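Long-range contacts in sialidase B (Streptococcus pneumoniae TIGR4, PDB 4XIO), which hydrolyses the alpha-glycosidic linkages that join terminal sialic acid residues to oligosaccharides, glycoproteins and glycolipids: residues A[202-207]-A[267-272]; A[236-241]-A[257-262]; A[28-33]-A[139-144]; A[368-373]-A[435-440]. The protein carries 1 engineered substitution. All coordinates share one frame; numbering follows the deposited sequence. Where two conformers were deposited one is given.

Contact 1: residues A[202-207]-A[267-272]; sequences QANYFR and LVYWPR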
# COMPACT_ATOMS: atom_id res chain seq x y z
N GLN A 202 11.63 5.30 6.91
CA GLN A 202 11.18 5.33 8.30
C GLN A 202 9.65 5.40 8.44
O GLN A 202 9.13 5.71 9.51
CB GLN A 202 11.87 6.45 9.11
CG GLN A 202 13.35 6.15 9.40
CD GLN A 202 13.53 4.95 10.31
OE1 GLN A 202 13.22 5.01 11.51
NE2 GLN A 202 13.99 3.83 9.74
N ALA A 203 8.94 5.09 7.36
CA ALA A 203 7.48 4.89 7.44
C ALA A 203 7.19 3.45 7.85
O ALA A 203 7.84 2.52 7.39
CB ALA A 203 6.82 5.20 6.12
N ASN A 204 6.21 3.26 8.73
CA ASN A 204 5.84 1.91 9.14
C ASN A 204 4.78 1.30 8.22
O ASN A 204 4.46 0.11 8.34
CB ASN A 204 5.32 1.93 10.59
CG ASN A 204 5.40 0.58 11.27
OD1 ASN A 204 6.19 -0.29 10.90
ND2 ASN A 204 4.57 0.40 12.30
N TYR A 205 4.25 2.11 7.30
CA TYR A 205 3.16 1.69 6.40
C TYR A 205 3.42 2.13 4.97
O TYR A 205 4.10 3.14 4.75
CB TYR A 205 1.81 2.24 6.89
CG TYR A 205 1.63 1.91 8.34
CD1 TYR A 205 1.21 0.64 8.73
CD2 TYR A 205 1.96 2.83 9.33
CE1 TYR A 205 1.10 0.31 10.09
CE2 TYR A 205 1.84 2.51 10.67
CZ TYR A 205 1.41 1.26 11.04
OH TYR A 205 1.31 0.96 12.38
N PHE A 206 2.90 1.37 4.02
CA PHE A 206 3.02 1.69 2.61
C PHE A 206 1.73 1.36 1.88
O PHE A 206 1.02 0.42 2.25
CB PHE A 206 4.18 0.92 1.95
CG PHE A 206 5.50 1.19 2.60
CD1 PHE A 206 6.27 2.26 2.19
CD2 PHE A 206 5.95 0.38 3.63
CE1 PHE A 206 7.49 2.53 2.81
CE2 PHE A 206 7.17 0.64 4.26
CZ PHE A 206 7.94 1.72 3.83
N ARG A 207 1.42 2.16 0.87
CA ARG A 207 0.26 1.90 0.02
C ARG A 207 0.53 2.44 -1.37
O ARG A 207 1.46 3.23 -1.56
CB ARG A 207 -1.02 2.54 0.60
CG ARG A 207 -1.80 1.65 1.62
CD ARG A 207 -3.32 1.98 1.61
NE ARG A 207 -3.92 1.68 0.31
CZ ARG A 207 -5.10 2.14 -0.10
NH1 ARG A 207 -5.83 2.91 0.70
NH2 ARG A 207 -5.56 1.84 -1.31
N LEU A 267 8.58 6.29 12.63
CA LEU A 267 8.08 4.94 12.52
C LEU A 267 7.22 4.69 13.75
O LEU A 267 7.73 4.60 14.88
CB LEU A 267 9.25 3.97 12.45
CG LEU A 267 8.98 2.58 11.89
CD1 LEU A 267 10.29 1.99 11.42
CD2 LEU A 267 8.35 1.68 12.96
N VAL A 268 5.91 4.62 13.54
CA VAL A 268 4.96 4.55 14.64
C VAL A 268 4.09 3.31 14.52
O VAL A 268 3.63 2.99 13.43
CB VAL A 268 4.04 5.79 14.65
CG1 VAL A 268 3.14 5.77 15.90
CG2 VAL A 268 4.87 7.05 14.62
N TYR A 269 3.87 2.62 15.62
CA TYR A 269 2.91 1.51 15.62
C TYR A 269 1.53 2.09 15.88
O TYR A 269 1.17 2.37 17.03
CB TYR A 269 3.31 0.46 16.66
CG TYR A 269 4.64 -0.16 16.29
CD1 TYR A 269 4.71 -1.27 15.45
CD2 TYR A 269 5.83 0.41 16.73
CE1 TYR A 269 5.93 -1.81 15.08
CE2 TYR A 269 7.06 -0.13 16.36
CZ TYR A 269 7.10 -1.24 15.54
OH TYR A 269 8.32 -1.77 15.18
N TRP A 270 0.77 2.30 14.81
CA TRP A 270 -0.53 2.98 14.91
C TRP A 270 -1.54 2.07 15.60
O TRP A 270 -1.58 0.87 15.34
CB TRP A 270 -1.04 3.35 13.52
CG TRP A 270 -1.70 4.71 13.47
CD1 TRP A 270 -3.04 4.97 13.33
CD2 TRP A 270 -1.05 5.98 13.58
NE1 TRP A 270 -3.25 6.33 13.35
CE2 TRP A 270 -2.05 6.97 13.50
CE3 TRP A 270 0.28 6.38 13.74
CZ2 TRP A 270 -1.75 8.34 13.56
CZ3 TRP A 270 0.58 7.73 13.81
CH2 TRP A 270 -0.44 8.70 13.72
N PRO A 271 -2.38 2.65 16.48
CA PRO A 271 -3.35 1.84 17.23
C PRO A 271 -4.39 1.20 16.33
O PRO A 271 -4.85 1.83 15.37
CB PRO A 271 -4.02 2.85 18.17
CG PRO A 271 -3.78 4.19 17.56
CD PRO A 271 -2.44 4.08 16.86
N ARG A 272 -4.76 -0.04 16.63
CA ARG A 272 -5.69 -0.79 15.78
C ARG A 272 -7.02 -1.07 16.50
O ARG A 272 -7.93 -1.68 15.93
CB ARG A 272 -5.04 -2.10 15.30
CG ARG A 272 -3.64 -1.93 14.66
CD ARG A 272 -3.22 -3.16 13.82
NE ARG A 272 -4.15 -3.28 12.72
CZ ARG A 272 -5.15 -4.14 12.66
NH1 ARG A 272 -5.31 -5.05 13.61
NH2 ARG A 272 -5.99 -4.11 11.63
O HOH W 1 5.17 5.34 10.59
O HOH W 2 -0.56 -0.86 13.64
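Asn204 forms the tightly packed part of this contact: its amide packs against CD2 of Leu267, and its ND2 lies over a face of the Tyr269 ring. Placing CG anti to the backbone N (chi1 -159°) carries the amide across to the 267-272 loop, where CD2 of Leu267 lies 3.6 Å from CG of Asn204. The Asn204 ND2 serves two partners. It donates to Val268 O over 3.0 Å, approaching 54° above the carbonyl plane rather than along a lone pair, and it comes within 3.6 Å of CD1 of Tyr269. An amide suits the place because its other end, OD1, is held by Ser197 OG. Beside it, CB of Asn204 lies over one face of the Tyr205 ring, toward its rim. Trp270 N gives Tyr205 OH a nearly straight hydrogen bond of 2.8 Å (161°).

One water bridges the two backbones, accepting from both Asn204 N and Val268 N. The rim is looser: Gln202 and Leu267, both partly exposed, approach only to 4.2 Å between OE1 and CD1, while Gln202 NE2 turns to Asp199 O.

A second water accepts a hydrogen bond from Tyr205 OH and donates one to Trp270 O. The tyrosine thus acts as acceptor and donor at once, which fixes its hydroxyl against the loop backbone at the start of the strand leading to Arg207, a probable substrate-binding residue.

Contact 2: residues A[236-241]-A[257-262]; sequences KINIAT and AMKFND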
# COMPACT_ATOMS: atom_id res chain seq x y z
N LYS A 236 0.52 12.27 7.27
CA LYS A 236 1.86 12.50 6.73
C LYS A 236 2.19 11.35 5.78
O LYS A 236 2.19 10.19 6.20
CB LYS A 236 2.94 12.55 7.81
CG LYS A 236 4.32 12.76 7.17
CD LYS A 236 5.47 12.82 8.17
CE LYS A 236 6.82 12.89 7.43
NZ LYS A 236 6.94 14.07 6.53
N ILE A 237 2.45 11.68 4.52
CA ILE A 237 2.86 10.72 3.50
C ILE A 237 3.90 11.38 2.59
O ILE A 237 3.76 12.55 2.22
CB ILE A 237 1.64 10.26 2.62
CG1 ILE A 237 0.49 9.73 3.49
CG2 ILE A 237 2.07 9.20 1.61
CD1 ILE A 237 -0.85 9.55 2.73
N ASN A 238 4.96 10.64 2.27
CA ASN A 238 5.94 11.06 1.26
C ASN A 238 5.88 10.07 0.10
O ASN A 238 5.34 8.98 0.25
CB ASN A 238 7.38 11.03 1.84
CG ASN A 238 7.60 12.06 2.92
OD1 ASN A 238 7.04 13.16 2.87
ND2 ASN A 238 8.44 11.73 3.91
N ILE A 239 6.40 10.45 -1.07
CA ILE A 239 6.54 9.48 -2.16
C ILE A 239 7.97 8.97 -2.16
O ILE A 239 8.92 9.76 -2.19
CB ILE A 239 6.26 10.10 -3.55
CG1 ILE A 239 4.87 10.77 -3.57
CG2 ILE A 239 6.41 9.04 -4.65
CD1 ILE A 239 3.69 9.85 -3.19
N ALA A 240 8.13 7.65 -2.14
CA ALA A 240 9.46 7.03 -2.13
C ALA A 240 9.66 6.20 -3.39
O ALA A 240 8.69 5.74 -3.99
CB ALA A 240 9.64 6.18 -0.89
N THR A 241 10.92 5.99 -3.78
CA THR A 241 11.21 5.16 -4.95
C THR A 241 12.36 4.19 -4.66
O THR A 241 13.16 4.42 -3.76
CB THR A 241 11.58 6.03 -6.19
OG1 THR A 241 12.76 6.79 -5.92
CG2 THR A 241 10.45 6.99 -6.54
N ALA A 257 11.14 10.76 -3.61
CA ALA A 257 10.90 11.54 -4.83
C ALA A 257 10.19 12.84 -4.50
O ALA A 257 10.39 13.85 -5.17
CB ALA A 257 10.08 10.73 -5.82
N MET A 258 9.33 12.80 -3.47
CA MET A 258 8.64 14.00 -3.01
C MET A 258 8.48 13.90 -1.51
O MET A 258 7.99 12.90 -1.01
CB MET A 258 7.25 14.14 -3.66
CG MET A 258 7.27 14.45 -5.16
SD MET A 258 5.62 14.80 -5.79
CE MET A 258 5.92 14.85 -7.56
N LYS A 259 8.90 14.93 -0.78
CA LYS A 259 8.87 14.87 0.67
C LYS A 259 8.60 16.24 1.27
O LYS A 259 9.01 17.27 0.71
CB LYS A 259 10.19 14.27 1.22
CG LYS A 259 11.21 15.31 1.65
CD LYS A 259 12.36 14.67 2.43
CE LYS A 259 11.88 14.01 3.71
NZ LYS A 259 11.75 14.95 4.89
N PHE A 260 7.91 16.26 2.40
CA PHE A 260 7.71 17.49 3.18
C PHE A 260 8.39 17.29 4.54
O PHE A 260 8.58 16.15 4.98
CB PHE A 260 6.21 17.77 3.39
CG PHE A 260 5.52 18.44 2.22
CD1 PHE A 260 6.05 19.59 1.63
CD2 PHE A 260 4.33 17.93 1.73
CE1 PHE A 260 5.39 20.21 0.56
CE2 PHE A 260 3.67 18.53 0.67
CZ PHE A 260 4.19 19.68 0.08
N ASN A 261 8.76 18.39 5.20
CA ASN A 261 9.52 18.33 6.44
C ASN A 261 8.78 18.92 7.63
O ASN A 261 9.37 19.06 8.72
CB ASN A 261 10.85 19.11 6.30
CG ASN A 261 11.62 18.76 5.04
OD1 ASN A 261 11.86 17.59 4.74
ND2 ASN A 261 12.01 19.79 4.28
N ASP A 262 7.51 19.28 7.44
CA ASP A 262 6.77 19.96 8.50
C ASP A 262 6.50 19.05 9.70
O ASP A 262 6.37 19.52 10.83
CB ASP A 262 5.47 20.62 8.00
CG ASP A 262 4.61 19.70 7.13
OD1 ASP A 262 5.15 18.94 6.29
OD2 ASP A 262 3.36 19.76 7.27
O HOH W 3 5.21 16.38 7.02
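A classic beta bulge joins strand 237-244 to the chain after strand 255-256: Ala257 and Met258 both face Ile239. Ile239 O accepts from Ala257 N at 2.8 Å and, more weakly, from Met258 N, while Ile239 N donates to Met258 O at 2.9 Å. Ile239 and Met258 therefore form an antiparallel hydrogen-bonded pair whose side chains lie side by side, CG1 of Ile239 being 4.1 Å from CB of Met258; both are apolar, as befits residues packed on Phe287. The small Ala257 fits against Thr241, its CB 3.8 Å from CG2 of the threonine.

Beyond the pair, side chains take over from backbone. Asn238 OD1 accepts from Phe260 N at 3.3 Å, the donor lying 39° above the carbonyl plane. Its ND2 is held by Glu265 and Tyr227. Lys236, extended until its last bend at chi4 (59°), brings NZ to Phe260 O in a weak bond of 3.1 Å. Glu265 forms salt bridges with both Lys236 and Lys259, which probably offsets the like charges of these neighbouring ammonium groups.

Such antiparallel pairing, with a bulge where the chain turns a corner, belongs here to a blade of the sialidase beta-propeller.

Contact 3: residues A[28-33]-A[139-144]; sequences SGESQT and ISNING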
# COMPACT_ATOMS: atom_id res chain seq x y z
N SER A 28 8.83 -26.14 30.49
CA SER A 28 9.32 -25.66 31.78
C SER A 28 9.73 -24.20 31.69
O SER A 28 10.16 -23.72 30.63
CB SER A 28 10.47 -26.54 32.28
OG SER A 28 11.52 -26.65 31.33
N GLY A 29 9.59 -23.47 32.80
CA GLY A 29 9.90 -22.06 32.81
C GLY A 29 8.77 -21.25 32.19
O GLY A 29 7.82 -21.81 31.65
N GLU A 30 8.88 -19.93 32.25
CA GLU A 30 7.75 -19.07 31.90
C GLU A 30 7.80 -18.50 30.48
O GLU A 30 6.84 -17.82 30.05
CB GLU A 30 7.62 -17.96 32.93
CG GLU A 30 7.29 -18.47 34.33
CD GLU A 30 6.90 -17.37 35.29
OE1 GLU A 30 7.32 -16.21 35.07
OE2 GLU A 30 6.17 -17.66 36.26
N SER A 31 8.89 -18.75 29.77
CA SER A 31 9.07 -18.21 28.43
C SER A 31 9.18 -19.34 27.40
O SER A 31 9.85 -20.34 27.65
CB SER A 31 10.31 -17.32 28.36
OG SER A 31 10.14 -16.14 29.13
N GLN A 32 8.52 -19.16 26.25
CA GLN A 32 8.52 -20.20 25.22
C GLN A 32 8.53 -19.58 23.84
O GLN A 32 8.05 -18.46 23.64
CB GLN A 32 7.28 -21.10 25.36
CG GLN A 32 7.48 -22.33 26.27
CD GLN A 32 7.30 -22.03 27.75
OE1 GLN A 32 6.57 -21.11 28.14
NE2 GLN A 32 7.97 -22.82 28.60
N THR A 33 9.08 -20.32 22.88
CA THR A 33 9.00 -19.93 21.47
C THR A 33 8.47 -21.11 20.68
O THR A 33 8.89 -22.24 20.91
CB THR A 33 10.38 -19.54 20.94
OG1 THR A 33 10.83 -18.37 21.63
CG2 THR A 33 10.31 -19.24 19.43
N ILE A 139 2.35 -19.61 28.66
CA ILE A 139 1.41 -20.48 27.95
C ILE A 139 1.22 -21.85 28.60
O ILE A 139 0.19 -22.48 28.39
CB ILE A 139 1.76 -20.63 26.45
CG1 ILE A 139 3.12 -21.31 26.27
CG2 ILE A 139 1.73 -19.27 25.77
CD1 ILE A 139 3.38 -21.74 24.84
N SER A 140 2.18 -22.29 29.40
CA SER A 140 2.02 -23.57 30.11
C SER A 140 1.62 -23.40 31.58
O SER A 140 1.60 -24.38 32.33
CB SER A 140 3.26 -24.47 29.95
OG SER A 140 4.43 -23.84 30.44
N ASN A 141 1.30 -22.18 31.98
CA ASN A 141 0.80 -21.93 33.33
C ASN A 141 -0.72 -21.87 33.38
O ASN A 141 -1.30 -21.48 34.39
CB ASN A 141 1.38 -20.65 33.91
CG ASN A 141 2.71 -20.87 34.60
OD1 ASN A 141 3.39 -21.88 34.37
ND2 ASN A 141 3.10 -19.92 35.45
N ILE A 142 -1.35 -22.24 32.28
CA ILE A 142 -2.81 -22.34 32.24
C ILE A 142 -3.21 -23.51 33.15
O ILE A 142 -2.68 -24.61 33.03
CB ILE A 142 -3.31 -22.51 30.80
CG1 ILE A 142 -3.10 -21.21 30.03
CG2 ILE A 142 -4.77 -22.94 30.74
CD1 ILE A 142 -3.20 -21.36 28.51
N ASN A 143 -4.15 -23.24 34.06
CA ASN A 143 -4.57 -24.22 35.06
C ASN A 143 -5.08 -25.54 34.47
O ASN A 143 -6.06 -25.55 33.72
CB ASN A 143 -5.64 -23.61 35.96
CG ASN A 143 -6.10 -24.55 37.06
OD1 ASN A 143 -5.29 -25.23 37.70
ND2 ASN A 143 -7.41 -24.59 37.29
N GLY A 144 -4.41 -26.64 34.81
CA GLY A 144 -4.87 -27.97 34.42
C GLY A 144 -4.65 -28.40 32.98
O GLY A 144 -5.31 -29.32 32.51
O HOH W 4 4.85 -21.47 30.20
O HOH W 5 5.31 -18.62 27.94
O HOH W 6 5.59 -20.27 36.67
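A bend at chi2 (83°) folds the Gln32 chain and carries its amide toward Ile139 and Ser140. There OE1 of Gln32 lies 3.9 Å from CG1 of Ile139, and nearer the backbone CB of Gln32 meets CD1 of Ile139 at 4.0 Å. The amide is steadied from its own side: Gln32 NE2 donates to Gly29 O with an N-H...O angle of 166°, the oxygen lying in the amide plane, and it also bonds Asn174 OD1. With its nitrogen so occupied, the glutamine turns OE1 to the water between the segments.

Water carries the polar side of this contact. One molecule donates to Gln32 OE1 at 2.7 Å and accepts from Ser140 N at 2.9 Å. Another donates hydrogen bonds to Gln32 OE1 and Glu30 O and accepts from Ile139 N. Farther out, the extended chain of Glu30 slants across Asn141, carboxylate and amide almost perpendicular; Glu30 OE2 and Asn141 ND2 are 3.9 Å apart, joined by a third water at 2.7 Å from OE2 and 2.8 Å from ND2. Charged and amide groups suit this wet rim.

Within the concanavalin-like N-terminal domain, Gln32 begins strand 32-39, paired with strands 102-113 and 166-173, while Ile139 packs on Ser112 of strand 102-113 and on Phe64 of strand 63-69, so the loop spans the domain's two antiparallel sheets.

Contact 4: residues A[368-373]-A[435-440]; sequences DKYEVL and QFKLLP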
# COMPACT_ATOMS: atom_id res chain seq x y z
N ASP A 368 12.39 27.83 -5.30
CA ASP A 368 12.40 26.51 -5.89
C ASP A 368 11.52 25.50 -5.18
O ASP A 368 10.72 24.78 -5.80
CB ASP A 368 13.84 26.01 -5.74
CG ASP A 368 14.32 25.26 -6.94
OD1 ASP A 368 13.94 25.64 -8.07
OD2 ASP A 368 15.09 24.30 -6.74
N LYS A 369 11.70 25.42 -3.87
CA LYS A 369 11.13 24.35 -3.07
C LYS A 369 9.85 24.77 -2.38
O LYS A 369 9.42 24.12 -1.43
CB LYS A 369 12.14 23.91 -2.02
CG LYS A 369 13.52 23.58 -2.57
CD LYS A 369 14.37 22.95 -1.47
CE LYS A 369 15.84 23.27 -1.62
NZ LYS A 369 16.63 22.69 -0.49
N TYR A 370 9.26 25.87 -2.86
CA TYR A 370 8.02 26.42 -2.30
C TYR A 370 8.23 26.91 -0.89
O TYR A 370 7.30 26.95 -0.08
CB TYR A 370 6.84 25.44 -2.42
CG TYR A 370 6.41 25.28 -3.85
CD1 TYR A 370 5.50 26.15 -4.43
CD2 TYR A 370 6.97 24.28 -4.65
CE1 TYR A 370 5.13 26.02 -5.76
CE2 TYR A 370 6.61 24.15 -5.97
CZ TYR A 370 5.69 25.02 -6.52
OH TYR A 370 5.34 24.87 -7.85
N GLU A 371 9.47 27.31 -0.61
CA GLU A 371 9.84 27.88 0.68
C GLU A 371 9.81 29.41 0.64
O GLU A 371 10.05 30.03 -0.40
CB GLU A 371 11.21 27.35 1.12
CG GLU A 371 11.22 25.83 1.24
CD GLU A 371 12.61 25.23 1.30
OE1 GLU A 371 13.60 25.96 1.06
OE2 GLU A 371 12.71 24.01 1.61
N VAL A 372 9.51 30.01 1.79
CA VAL A 372 9.32 31.45 1.90
C VAL A 372 10.61 32.14 2.32
O VAL A 372 11.22 31.76 3.32
CB VAL A 372 8.24 31.78 2.94
CG1 VAL A 372 7.97 33.29 2.98
CG2 VAL A 372 6.96 30.99 2.65
N LEU A 373 11.02 33.15 1.56
CA LEU A 373 12.16 33.98 1.93
C LEU A 373 11.66 35.40 2.19
O LEU A 373 10.69 35.84 1.56
CB LEU A 373 13.21 33.99 0.81
CG LEU A 373 13.52 32.67 0.10
CD1 LEU A 373 14.52 32.90 -1.02
CD2 LEU A 373 14.05 31.66 1.07
N GLN A 435 13.49 18.91 -7.39
CA GLN A 435 12.42 19.50 -6.59
C GLN A 435 11.14 19.54 -7.43
O GLN A 435 11.19 19.83 -8.63
CB GLN A 435 12.82 20.88 -6.08
CG GLN A 435 11.67 21.82 -5.75
CD GLN A 435 10.74 21.31 -4.65
OE1 GLN A 435 11.14 20.52 -3.78
NE2 GLN A 435 9.49 21.76 -4.69
N PHE A 436 10.01 19.23 -6.82
CA PHE A 436 8.75 19.14 -7.57
C PHE A 436 8.25 20.49 -8.09
O PHE A 436 8.56 21.54 -7.52
CB PHE A 436 7.67 18.42 -6.74
CG PHE A 436 7.10 19.25 -5.62
CD1 PHE A 436 6.08 20.18 -5.86
CD2 PHE A 436 7.55 19.09 -4.32
CE1 PHE A 436 5.55 20.94 -4.84
CE2 PHE A 436 7.02 19.84 -3.28
CZ PHE A 436 6.02 20.77 -3.54
N LYS A 437 7.48 20.45 -9.17
CA LYS A 437 6.85 21.65 -9.69
C LYS A 437 5.36 21.41 -9.77
O LYS A 437 4.94 20.33 -10.18
CB LYS A 437 7.39 21.97 -11.09
CG LYS A 437 7.13 23.40 -11.50
CD LYS A 437 7.57 23.68 -12.92
CE LYS A 437 6.93 24.97 -13.41
NZ LYS A 437 6.97 26.03 -12.34
N LEU A 438 4.55 22.39 -9.36
CA LEU A 438 3.10 22.23 -9.45
C LEU A 438 2.67 22.31 -10.91
O LEU A 438 3.19 23.13 -11.68
CB LEU A 438 2.37 23.32 -8.66
CG LEU A 438 2.56 23.30 -7.14
CD1 LEU A 438 1.83 24.49 -6.49
CD2 LEU A 438 2.10 21.97 -6.53
N LEU A 439 1.74 21.44 -11.30
CA LEU A 439 1.12 21.56 -12.63
C LEU A 439 0.07 22.66 -12.58
O LEU A 439 -0.49 22.95 -11.52
CB LEU A 439 0.49 20.23 -13.08
CG LEU A 439 1.42 19.05 -13.38
CD1 LEU A 439 0.73 18.06 -14.33
CD2 LEU A 439 2.73 19.51 -13.95
N PRO A 440 -0.21 23.29 -13.73
CA PRO A 440 -1.24 24.33 -13.77
C PRO A 440 -2.65 23.75 -13.61
O PRO A 440 -2.83 22.54 -13.75
CB PRO A 440 -1.08 24.92 -15.18
CG PRO A 440 -0.50 23.83 -15.99
CD PRO A 440 0.42 23.09 -15.05
O HOH W 7 9.84 24.04 -8.31
O HOH W 8 9.58 21.36 -1.24
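Tyr370 reaches from a turn of the inserted antiparallel sheet, just ahead of strand 372-374, onto Phe436 and Leu438 at the edge of a blade of the sialidase beta-propeller. Gln435, which opens the blade segment, is also the last residue of the second BNR repeat, and strand 437-438 is the outermost of its sheet.

The direct hydrogen bonding is simple. With CG of Tyr370 anti to the carbonyl carbon (chi1 -70°), the ring is sent over to the 435-440 segment, and Leu438 N donates to Tyr370 OH at 3.0 Å with an angle of 165°. A backbone N-H of the edge strand is thus satisfied by a side chain from the turn ahead of strand 372-374. Tyrosine suits the place because its ring spans the gap and its hydroxyl can still accept a hydrogen bond at the far end.

Apolar packing accompanies that bond, for Phe436 and Leu438, both buried, offer the ring apolar surfaces. The rings of Tyr370 and Phe436 are nearly parallel, 8° apart, but slid so far that they barely overlap: their centroids are 5.2 Å apart, and CE2 of Tyr370 lies 3.6 Å from CE1 of Phe436. Leu438 packs at the hydroxyl end, along CE1 and CZ, its CG 3.6 Å from CZ of Tyr370. Phe436 in turn meets Phe287 edge-to-face, which ties the contact to the inner strands of the blade.

Water and polar groups fill the exposed part, where Asp368 and Lys369 lie at the surface. One water donates to Asp368 O at 2.8 Å and to Phe436 O at 2.9 Å. That same Phe436 O lies in the plane of the Tyr370 ring, at its edge, 3.6 Å from CE2.

Overall arrangement
Contact 2 is buried and relies on backbone pairing and apolar side chains, with Glu265, outside both segments, binding a lysine from each. The other three are partly buried, with exposed residues at their rims. Contact 1 reaches the same sheet as contact 2, their centres about 14 Å apart, but holds a loop through amide and hydroxyl groups. Contact 4 touches contact 2, where Met258 and Phe260 pack on Phe436, and joins the inserted sheet to the blade edge; its chemistry is aromatic and aliphatic inside, watery outside. Contacts 1 and 4 each use a tyrosine hydroxyl to receive a backbone N-H. Contact 3 stands apart in the N-terminal domain, its centre about 59 Å from that of contact 4, bridged mainly by water.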